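Local coordinates for protein dally-like, isoform A (Drosophila melanogaster, PDB 6XTZ) that binds Wnt proteins as a glypican of the cell surface, shielding their palmitoleate lipid so that they can signal at a distance, and also binds Hedgehog family proteins, at residues Lys86-Phe91 against Tyr203-Thr208; Thr248-Asn253 against Asp490-Ser495. The protein carries 5 engineered substitutions. All blocks are in the same frame, centred on the assembly; numbering follows the deposited sequence.

Contact 1: residues Lys86-Phe91 against Tyr203-Thr208; sequences KFKDIF and YGQALT
F87 and K88 of helix 51-110 meet Y203, G204 and T208 of helix 185-216 in the antiparallel helical bundle of the glypican core, the two segments running at 157° with their axes 9.8 Å apart. The F87 ring, its CG anti to the backbone N (chi1 171°), lies against the neighbouring helix. Y203 crosses it at about a right angle and turns its edge toward it: Y203 CD2 lies over the rim of one face, 3.9 Å from F87 CE1, in an edge-to-face pair with planes at 65°. With no side chain at G204, the phenyl ring reaches the backbone itself: F87 CD2 and CE2 lie against G204 CA and N, CE2 coming within 3.6 Å of G204 N. I449 of helix 441-455 also touches both aromatics, extending this apolar side. K88 serves the more polar flank. Extended beyond CG, it crosses T208 and brings its ammonium beside the amide of Q205, K88 NZ to Q205 NE2 3.6 Å, without a hydrogen bond between them. A threonine suits the end of that reach because its hydroxyl can accept and donate together: T208 OG1 takes the bond from K88 NZ at 2.9 Å and gives its own hydrogen to G204 O at 3.1 Å.

Contact 2: residues Thr248-Asn253 against Asp490-Ser495; sequences TNYCVN and DRYMHS
Y492 lays its ring against helix 248-258, where Y250 covers one face and N253 meets the edge. The CB of this loop residue points toward the helix, and its CG is anti to the backbone N (chi1 -177°). Y250 CB stands over the ring centre in a CH-pi contact, 3.6 Å from the centroid of Y492, while Y250 CD1 reaches Y492 CE1 at 3.5 Å. The two rings are oblique, and their side chains cross at about a right angle. A tyrosine suits this place because its flat ring covers the helix surface while its hydroxyl reaches a polar partner.

That partner is the buried amide of N253. Its ND2 lies near the plane of the Y492 ring and donates to Y492 OH at 3.0 Å, although the position of that hydroxyl is less certain. A second donation, 3.2 Å long, runs from N253 ND2 to S495 O; the amide nitrogen approaches from above the carbonyl plane, with a C=O...N angle of 110°. The carbonyl end of the same amide is satisfied too, N253 OD1 accepting from T497 N just beyond the loop segment. Asparagine thus offers both a donor and an acceptor to a loop with no regular backbone pairing. Its own main-chain oxygen accepts from N503 ND2, which adds one more bond between the helix and the loop.

C251, whose side chain points away from the loop segment, forms a disulfide with C468. An irregular loop held to a short helix by the ring of Y492, an asparagine amide and a nearby disulfide is in keeping with the cysteine-rich lobe of glypicans.

In the fold
From the N terminus, the chain runs along helix 51-110, passes through the helices between, and returns on helix 185-216, where contact 1 closes a mainly helical excursion of 111 residues. Contact 2 opens only afterwards, at helix 248-258, and spans 236 residues, including an unmodelled part, before the loop at 490-495 comes back. The two are therefore in series, neither nested nor crossed. The centres of contact 1 and contact 2 lie about 42 Å apart in the elongated molecule, and the two do not touch. Contact 1 joins two long helices in its middle, with the F87 side chain about 12 Å from the bound O-palmitoleoyl serine, whereas contact 2 ties a late loop to helix 248-258 within the disulfide-linked lobe.

Contact 1: residues Lys86-Phe91 against Tyr203-Thr208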
ATOM      1  N   LYS A  86     -13.383   3.884  -1.821  1.00 37.06           N
ATOM      2  CA  LYS A  86     -14.370   3.307  -2.727  1.00 35.39           C
ATOM      3  C   LYS A  86     -14.501   1.806  -2.504  1.00 38.80           C
ATOM      4  O   LYS A  86     -15.605   1.255  -2.566  1.00 42.11           O
ATOM      5  CB  LYS A  86     -13.985   3.605  -4.177  1.00 40.71           C
ATOM      6  CG  LYS A  86     -14.973   3.077  -5.207  1.00 54.35           C
ATOM      7  CD  LYS A  86     -14.512   3.370  -6.628  1.00 67.55           C
ATOM      8  CE  LYS A  86     -15.502   2.837  -7.655  1.00 73.04           C
ATOM      9  NZ  LYS A  86     -15.044   3.069  -9.054  1.00 74.42           N
ATOM     10  N   PHE A  87     -13.383   1.132  -2.229  1.00 45.24           N
ATOM     11  CA  PHE A  87     -13.414  -0.304  -1.975  1.00 30.56           C
ATOM     12  C   PHE A  87     -14.223  -0.623  -0.724  1.00 37.24           C
ATOM     13  O   PHE A  87     -15.067  -1.528  -0.729  1.00 35.76           O
ATOM     14  CB  PHE A  87     -11.986  -0.834  -1.850  1.00 34.03           C
ATOM     15  CG  PHE A  87     -11.901  -2.256  -1.376  1.00 37.60           C
ATOM     16  CD1 PHE A  87     -12.068  -3.306  -2.264  1.00 40.85           C
ATOM     17  CD2 PHE A  87     -11.642  -2.543  -0.044  1.00 38.62           C
ATOM     18  CE1 PHE A  87     -11.983  -4.615  -1.834  1.00 35.38           C
ATOM     19  CE2 PHE A  87     -11.558  -3.851   0.392  1.00 36.89           C
ATOM     20  CZ  PHE A  87     -11.728  -4.887  -0.503  1.00 37.56           C
ATOM     21  N   LYS A  88     -13.975   0.111   0.364  1.00 33.21           N
ATOM     22  CA  LYS A  88     -14.701  -0.141   1.605  1.00 36.37           C
ATOM     23  C   LYS A  88     -16.188   0.156   1.449  1.00 41.47           C
ATOM     24  O   LYS A  88     -17.029  -0.615   1.924  1.00 44.66           O
ATOM     25  CB  LYS A  88     -14.109   0.693   2.739  1.00 31.19           C
ATOM     26  CG  LYS A  88     -12.664   0.362   3.067  1.00 35.32           C
ATOM     27  CD  LYS A  88     -12.120   1.326   4.102  1.00 37.98           C
ATOM     28  CE  LYS A  88     -10.633   1.131   4.323  1.00 40.47           C
ATOM     29  NZ  LYS A  88     -10.098   2.153   5.260  1.00 43.98           N
ATOM     30  N   ASP A  89     -16.527   1.266   0.786  1.00 35.32           N
ATOM     31  CA  ASP A  89     -17.931   1.625   0.612  1.00 35.32           C
ATOM     32  C   ASP A  89     -18.673   0.585  -0.218  1.00 36.58           C
ATOM     33  O   ASP A  89     -19.840   0.282   0.054  1.00 38.18           O
ATOM     34  CB  ASP A  89     -18.047   3.003  -0.039  1.00 38.43           C
ATOM     35  CG  ASP A  89     -17.554   4.120   0.859  1.00 43.57           C
ATOM     36  OD1 ASP A  89     -17.627   3.967   2.097  1.00 49.90           O
ATOM     37  OD2 ASP A  89     -17.099   5.154   0.327  1.00 42.77           O
ATOM     38  N   ILE A  90     -18.013   0.032  -1.237  1.00 39.53           N
ATOM     39  CA  ILE A  90     -18.657  -0.965  -2.089  1.00 38.98           C
ATOM     40  C   ILE A  90     -18.941  -2.238  -1.303  1.00 37.75           C
ATOM     41  O   ILE A  90     -20.042  -2.796  -1.372  1.00 48.11           O
ATOM     42  CB  ILE A  90     -17.793  -1.246  -3.333  1.00 39.94           C
ATOM     43  CG1 ILE A  90     -17.871  -0.076  -4.315  1.00 40.00           C
ATOM     44  CG2 ILE A  90     -18.223  -2.543  -4.004  1.00 39.98           C
ATOM     45  CD1 ILE A  90     -16.981  -0.237  -5.532  1.00 41.14           C
ATOM     46  N   PHE A  91     -17.957  -2.712  -0.534  1.00 37.31           N
ATOM     47  CA  PHE A  91     -18.156  -3.941   0.229  1.00 38.12           C
ATOM     48  C   PHE A  91     -19.118  -3.725   1.390  1.00 40.70           C
ATOM     49  O   PHE A  91     -19.884  -4.630   1.743  1.00 37.92           O
ATOM     50  CB  PHE A  91     -16.819  -4.480   0.739  1.00 35.03           C
ATOM     51  CG  PHE A  91     -16.912  -5.868   1.316  1.00 34.34           C
ATOM     52  CD1 PHE A  91     -16.963  -6.973   0.483  1.00 37.92           C
ATOM     53  CD2 PHE A  91     -16.961  -6.069   2.687  1.00 33.55           C
ATOM     54  CE1 PHE A  91     -17.055  -8.252   1.003  1.00 40.48           C
ATOM     55  CE2 PHE A  91     -17.053  -7.346   3.214  1.00 36.84           C
ATOM     56  CZ  PHE A  91     -17.098  -8.439   2.370  1.00 36.15           C
ATOM     57  N   TYR A 203      -7.121  -6.130   2.628  1.00 37.39           N
ATOM     58  CA  TYR A 203      -6.831  -5.530   1.329  1.00 36.71           C
ATOM     59  C   TYR A 203      -7.098  -4.028   1.351  1.00 41.28           C
ATOM     60  O   TYR A 203      -6.252  -3.226   0.939  1.00 36.07           O
ATOM     61  CB  TYR A 203      -7.677  -6.218   0.258  1.00 37.93           C
ATOM     62  CG  TYR A 203      -7.290  -5.923  -1.173  1.00 34.25           C
ATOM     63  CD1 TYR A 203      -6.119  -6.432  -1.717  1.00 33.28           C
ATOM     64  CD2 TYR A 203      -8.118  -5.166  -1.993  1.00 37.30           C
ATOM     65  CE1 TYR A 203      -5.774  -6.177  -3.030  1.00 35.83           C
ATOM     66  CE2 TYR A 203      -7.781  -4.905  -3.306  1.00 37.01           C
ATOM     67  CZ  TYR A 203      -6.607  -5.413  -3.820  1.00 39.02           C
ATOM     68  OH  TYR A 203      -6.265  -5.159  -5.127  1.00 46.97           O
ATOM     69  N   GLY A 204      -8.273  -3.628   1.844  1.00 37.70           N
ATOM     70  CA  GLY A 204      -8.585  -2.213   1.942  1.00 35.87           C
ATOM     71  C   GLY A 204      -7.845  -1.492   3.047  1.00 40.51           C
ATOM     72  O   GLY A 204      -7.499  -0.315   2.896  1.00 43.79           O
ATOM     73  N   GLN A 205      -7.593  -2.168   4.168  1.00 35.41           N
ATOM     74  CA  GLN A 205      -6.896  -1.511   5.270  1.00 36.61           C
ATOM     75  C   GLN A 205      -5.426  -1.277   4.937  1.00 42.30           C
ATOM     76  O   GLN A 205      -4.874  -0.213   5.245  1.00 39.81           O
ATOM     77  CB  GLN A 205      -7.024  -2.333   6.552  1.00 34.51           C
ATOM     78  CG  GLN A 205      -8.429  -2.365   7.128  1.00 47.11           C
ATOM     79  CD  GLN A 205      -8.923  -0.997   7.542  1.00 58.01           C
ATOM     80  OE1 GLN A 205      -8.142  -0.141   7.960  1.00 62.79           O
ATOM     81  NE2 GLN A 205     -10.227  -0.778   7.420  1.00 59.02           N
ATOM     82  N   ALA A 206      -4.778  -2.259   4.307  1.00 41.01           N
ATOM     83  CA  ALA A 206      -3.385  -2.087   3.907  1.00 42.95           C
ATOM     84  C   ALA A 206      -3.248  -1.000   2.849  1.00 42.13           C
ATOM     85  O   ALA A 206      -2.268  -0.247   2.849  1.00 38.09           O
ATOM     86  CB  ALA A 206      -2.812  -3.410   3.399  1.00 27.24           C
ATOM     87  N   LEU A 207      -4.219  -0.903   1.938  1.00 37.70           N
ATOM     88  CA  LEU A 207      -4.175   0.153   0.933  1.00 34.86           C
ATOM     89  C   LEU A 207      -4.326   1.527   1.576  1.00 36.66           C
ATOM     90  O   LEU A 207      -3.694   2.495   1.139  1.00 37.31           O
ATOM     91  CB  LEU A 207      -5.260  -0.075  -0.119  1.00 31.05           C
ATOM     92  CG  LEU A 207      -5.343   0.975  -1.231  1.00 36.76           C
ATOM     93  CD1 LEU A 207      -4.034   1.050  -2.009  1.00 33.76           C
ATOM     94  CD2 LEU A 207      -6.508   0.688  -2.163  1.00 32.26           C
ATOM     95  N   THR A 208      -5.151   1.627   2.621  1.00 39.18           N
ATOM     96  CA  THR A 208      -5.310   2.894   3.327  1.00 37.86           C
ATOM     97  C   THR A 208      -4.024   3.288   4.043  1.00 36.94           C
ATOM     98  O   THR A 208      -3.582   4.439   3.959  1.00 43.12           O
ATOM     99  CB  THR A 208      -6.470   2.805   4.323  1.00 41.09           C
ATOM    100  OG1 THR A 208      -7.707   2.666   3.613  1.00 42.61           O
ATOM    101  CG2 THR A 208      -6.528   4.057   5.190  1.00 44.97           C
TER

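Contact 2: residues Thr248-Asn253 against Asp490-Ser495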
ATOM      1  N   THR A 248      22.723  11.890 -17.606  1.00 46.98           N
ATOM      2  CA  THR A 248      21.566  11.241 -16.997  1.00 42.73           C
ATOM      3  C   THR A 248      21.962  10.467 -15.746  1.00 44.47           C
ATOM      4  O   THR A 248      21.411  10.687 -14.662  1.00 49.58           O
ATOM      5  CB  THR A 248      20.887  10.321 -18.012  1.00 47.60           C
ATOM      6  OG1 THR A 248      20.430  11.098 -19.124  1.00 53.99           O
ATOM      7  CG2 THR A 248      19.698   9.610 -17.378  1.00 40.34           C
ATOM      8  N   ASN A 249      22.929   9.554 -15.880  1.00 42.82           N
ATOM      9  CA  ASN A 249      23.372   8.772 -14.729  1.00 48.70           C
ATOM     10  C   ASN A 249      23.926   9.663 -13.625  1.00 51.82           C
ATOM     11  O   ASN A 249      23.764   9.354 -12.438  1.00 53.59           O
ATOM     12  CB  ASN A 249      24.417   7.745 -15.166  1.00 53.14           C
ATOM     13  CG  ASN A 249      23.819   6.629 -16.003  1.00 57.15           C
ATOM     14  OD1 ASN A 249      22.646   6.676 -16.377  1.00 53.49           O
ATOM     15  ND2 ASN A 249      24.625   5.618 -16.304  1.00 58.56           N
ATOM     16  N   TYR A 250      24.575  10.769 -13.993  1.00 43.18           N
ATOM     17  CA  TYR A 250      25.026  11.733 -12.996  1.00 45.01           C
ATOM     18  C   TYR A 250      23.840  12.354 -12.267  1.00 46.63           C
ATOM     19  O   TYR A 250      23.831  12.440 -11.033  1.00 46.40           O
ATOM     20  CB  TYR A 250      25.890  12.803 -13.669  1.00 44.36           C
ATOM     21  CG  TYR A 250      26.347  13.923 -12.761  1.00 43.77           C
ATOM     22  CD1 TYR A 250      26.710  13.679 -11.442  1.00 44.50           C
ATOM     23  CD2 TYR A 250      26.439  15.226 -13.234  1.00 43.49           C
ATOM     24  CE1 TYR A 250      27.129  14.705 -10.615  1.00 44.03           C
ATOM     25  CE2 TYR A 250      26.862  16.255 -12.418  1.00 41.55           C
ATOM     26  CZ  TYR A 250      27.206  15.990 -11.110  1.00 46.85           C
ATOM     27  OH  TYR A 250      27.625  17.014 -10.292  1.00 53.01           O
ATOM     28  N   CYS A 251      22.821  12.781 -13.018  1.00 43.31           N
ATOM     29  CA  CYS A 251      21.619  13.327 -12.394  1.00 39.56           C
ATOM     30  C   CYS A 251      20.932  12.292 -11.511  1.00 47.94           C
ATOM     31  O   CYS A 251      20.508  12.605 -10.393  1.00 49.39           O
ATOM     32  CB  CYS A 251      20.656  13.840 -13.465  1.00 40.02           C
ATOM     33  SG  CYS A 251      19.099  14.503 -12.825  1.00 46.50           S
ATOM     34  N   VAL A 252      20.811  11.052 -11.997  1.00 44.80           N
ATOM     35  CA  VAL A 252      20.108  10.022 -11.234  1.00 46.24           C
ATOM     36  C   VAL A 252      20.819   9.755  -9.912  1.00 47.12           C
ATOM     37  O   VAL A 252      20.177   9.614  -8.863  1.00 50.54           O
ATOM     38  CB  VAL A 252      19.961   8.735 -12.068  1.00 48.31           C
ATOM     39  CG1 VAL A 252      19.428   7.600 -11.208  1.00 42.51           C
ATOM     40  CG2 VAL A 252      19.043   8.977 -13.256  1.00 46.64           C
ATOM     41  N   ASN A 253      22.152   9.690  -9.937  1.00 44.85           N
ATOM     42  CA  ASN A 253      22.902   9.445  -8.709  1.00 45.67           C
ATOM     43  C   ASN A 253      22.717  10.571  -7.701  1.00 46.40           C
ATOM     44  O   ASN A 253      22.692  10.321  -6.491  1.00 51.96           O
ATOM     45  CB  ASN A 253      24.385   9.257  -9.026  1.00 47.08           C
ATOM     46  CG  ASN A 253      24.684   7.896  -9.614  1.00 52.45           C
ATOM     47  OD1 ASN A 253      23.997   6.917  -9.320  1.00 61.03           O
ATOM     48  ND2 ASN A 253      25.714   7.824 -10.448  1.00 49.84           N
ATOM     49  N   ASP A 490      32.354  15.659 -20.379  1.00 68.77           N
ATOM     50  CA  ASP A 490      32.983  14.400 -20.746  1.00 73.12           C
ATOM     51  C   ASP A 490      32.070  13.263 -20.301  1.00 77.47           C
ATOM     52  O   ASP A 490      30.939  13.488 -19.862  1.00 78.59           O
ATOM     53  CB  ASP A 490      34.384  14.306 -20.126  1.00 75.53           C
ATOM     54  CG  ASP A 490      35.335  13.464 -20.950  1.00 83.20           C
ATOM     55  OD1 ASP A 490      34.858  12.599 -21.715  1.00 86.46           O
ATOM     56  OD2 ASP A 490      36.562  13.669 -20.833  1.00 86.42           O
ATOM     57  N   ARG A 491      32.567  12.035 -20.412  1.00 78.20           N
ATOM     58  CA  ARG A 491      31.798  10.874 -19.991  1.00 82.66           C
ATOM     59  C   ARG A 491      31.735  10.792 -18.471  1.00 78.30           C
ATOM     60  O   ARG A 491      32.721  11.049 -17.776  1.00 79.07           O
ATOM     61  CB  ARG A 491      32.414   9.597 -20.559  1.00 92.26           C
ATOM     62  CG  ARG A 491      31.988   9.269 -21.979  1.00100.48           C
ATOM     63  CD  ARG A 491      32.963   8.301 -22.633  1.00109.46           C
ATOM     64  NE  ARG A 491      33.672   7.484 -21.651  1.00115.35           N
ATOM     65  CZ  ARG A 491      33.270   6.285 -21.242  1.00117.67           C
ATOM     66  NH1 ARG A 491      33.982   5.616 -20.345  1.00118.28           N
ATOM     67  NH2 ARG A 491      32.157   5.753 -21.729  1.00118.17           N
ATOM     68  N   TYR A 492      30.562  10.428 -17.958  1.00 72.77           N
ATOM     69  CA  TYR A 492      30.382  10.219 -16.526  1.00 66.79           C
ATOM     70  C   TYR A 492      30.873   8.822 -16.164  1.00 72.78           C
ATOM     71  O   TYR A 492      30.348   7.822 -16.667  1.00 73.59           O
ATOM     72  CB  TYR A 492      28.915  10.408 -16.146  1.00 60.71           C
ATOM     73  CG  TYR A 492      28.633  10.284 -14.666  1.00 56.63           C
ATOM     74  CD1 TYR A 492      29.122  11.220 -13.764  1.00 55.09           C
ATOM     75  CD2 TYR A 492      27.866   9.238 -14.174  1.00 50.79           C
ATOM     76  CE1 TYR A 492      28.861  11.111 -12.410  1.00 53.93           C
ATOM     77  CE2 TYR A 492      27.600   9.121 -12.823  1.00 53.00           C
ATOM     78  CZ  TYR A 492      28.097  10.058 -11.946  1.00 54.68           C
ATOM     79  OH  TYR A 492      27.831   9.939 -10.601  1.00 53.19           O
ATOM     80  N   MET A 493      31.882   8.754 -15.293  1.00 80.73           N
ATOM     81  CA  MET A 493      32.558   7.485 -15.035  1.00 89.35           C
ATOM     82  C   MET A 493      31.692   6.547 -14.202  1.00 88.44           C
ATOM     83  O   MET A 493      31.569   5.358 -14.517  1.00 92.10           O
ATOM     84  CB  MET A 493      33.897   7.740 -14.341  1.00 99.36           C
ATOM     85  CG  MET A 493      34.902   8.529 -15.172  1.00110.71           C
ATOM     86  SD  MET A 493      35.568   7.609 -16.576  1.00121.36           S
ATOM     87  CE  MET A 493      34.526   8.188 -17.913  1.00120.34           C
ATOM     88  N   HIS A 494      31.091   7.060 -13.134  1.00 85.39           N
ATOM     89  CA  HIS A 494      30.343   6.214 -12.217  1.00 79.81           C
ATOM     90  C   HIS A 494      29.075   5.678 -12.877  1.00 79.73           C
ATOM     91  O   HIS A 494      28.551   6.243 -13.841  1.00 85.95           O
ATOM     92  CB  HIS A 494      29.981   6.988 -10.950  1.00 78.70           C
ATOM     93  CG  HIS A 494      31.149   7.662 -10.301  1.00 80.92           C
ATOM     94  ND1 HIS A 494      31.909   7.057  -9.324  1.00 83.08           N
ATOM     95  CD2 HIS A 494      31.689   8.889 -10.492  1.00 82.48           C
ATOM     96  CE1 HIS A 494      32.866   7.883  -8.939  1.00 84.35           C
ATOM     97  NE2 HIS A 494      32.755   9.001  -9.632  1.00 83.97           N
ATOM     98  N   SER A 495      28.588   4.564 -12.345  1.00 73.62           N
ATOM     99  CA  SER A 495      27.326   3.980 -12.766  1.00 71.81           C
ATOM    100  C   SER A 495      26.249   4.272 -11.728  1.00 70.75           C
ATOM    101  O   SER A 495      26.529   4.722 -10.615  1.00 75.31           O
ATOM    102  CB  SER A 495      27.474   2.471 -12.983  1.00 72.13           C
ATOM    103  OG  SER A 495      27.852   1.817 -11.784  1.00 69.53           O
TER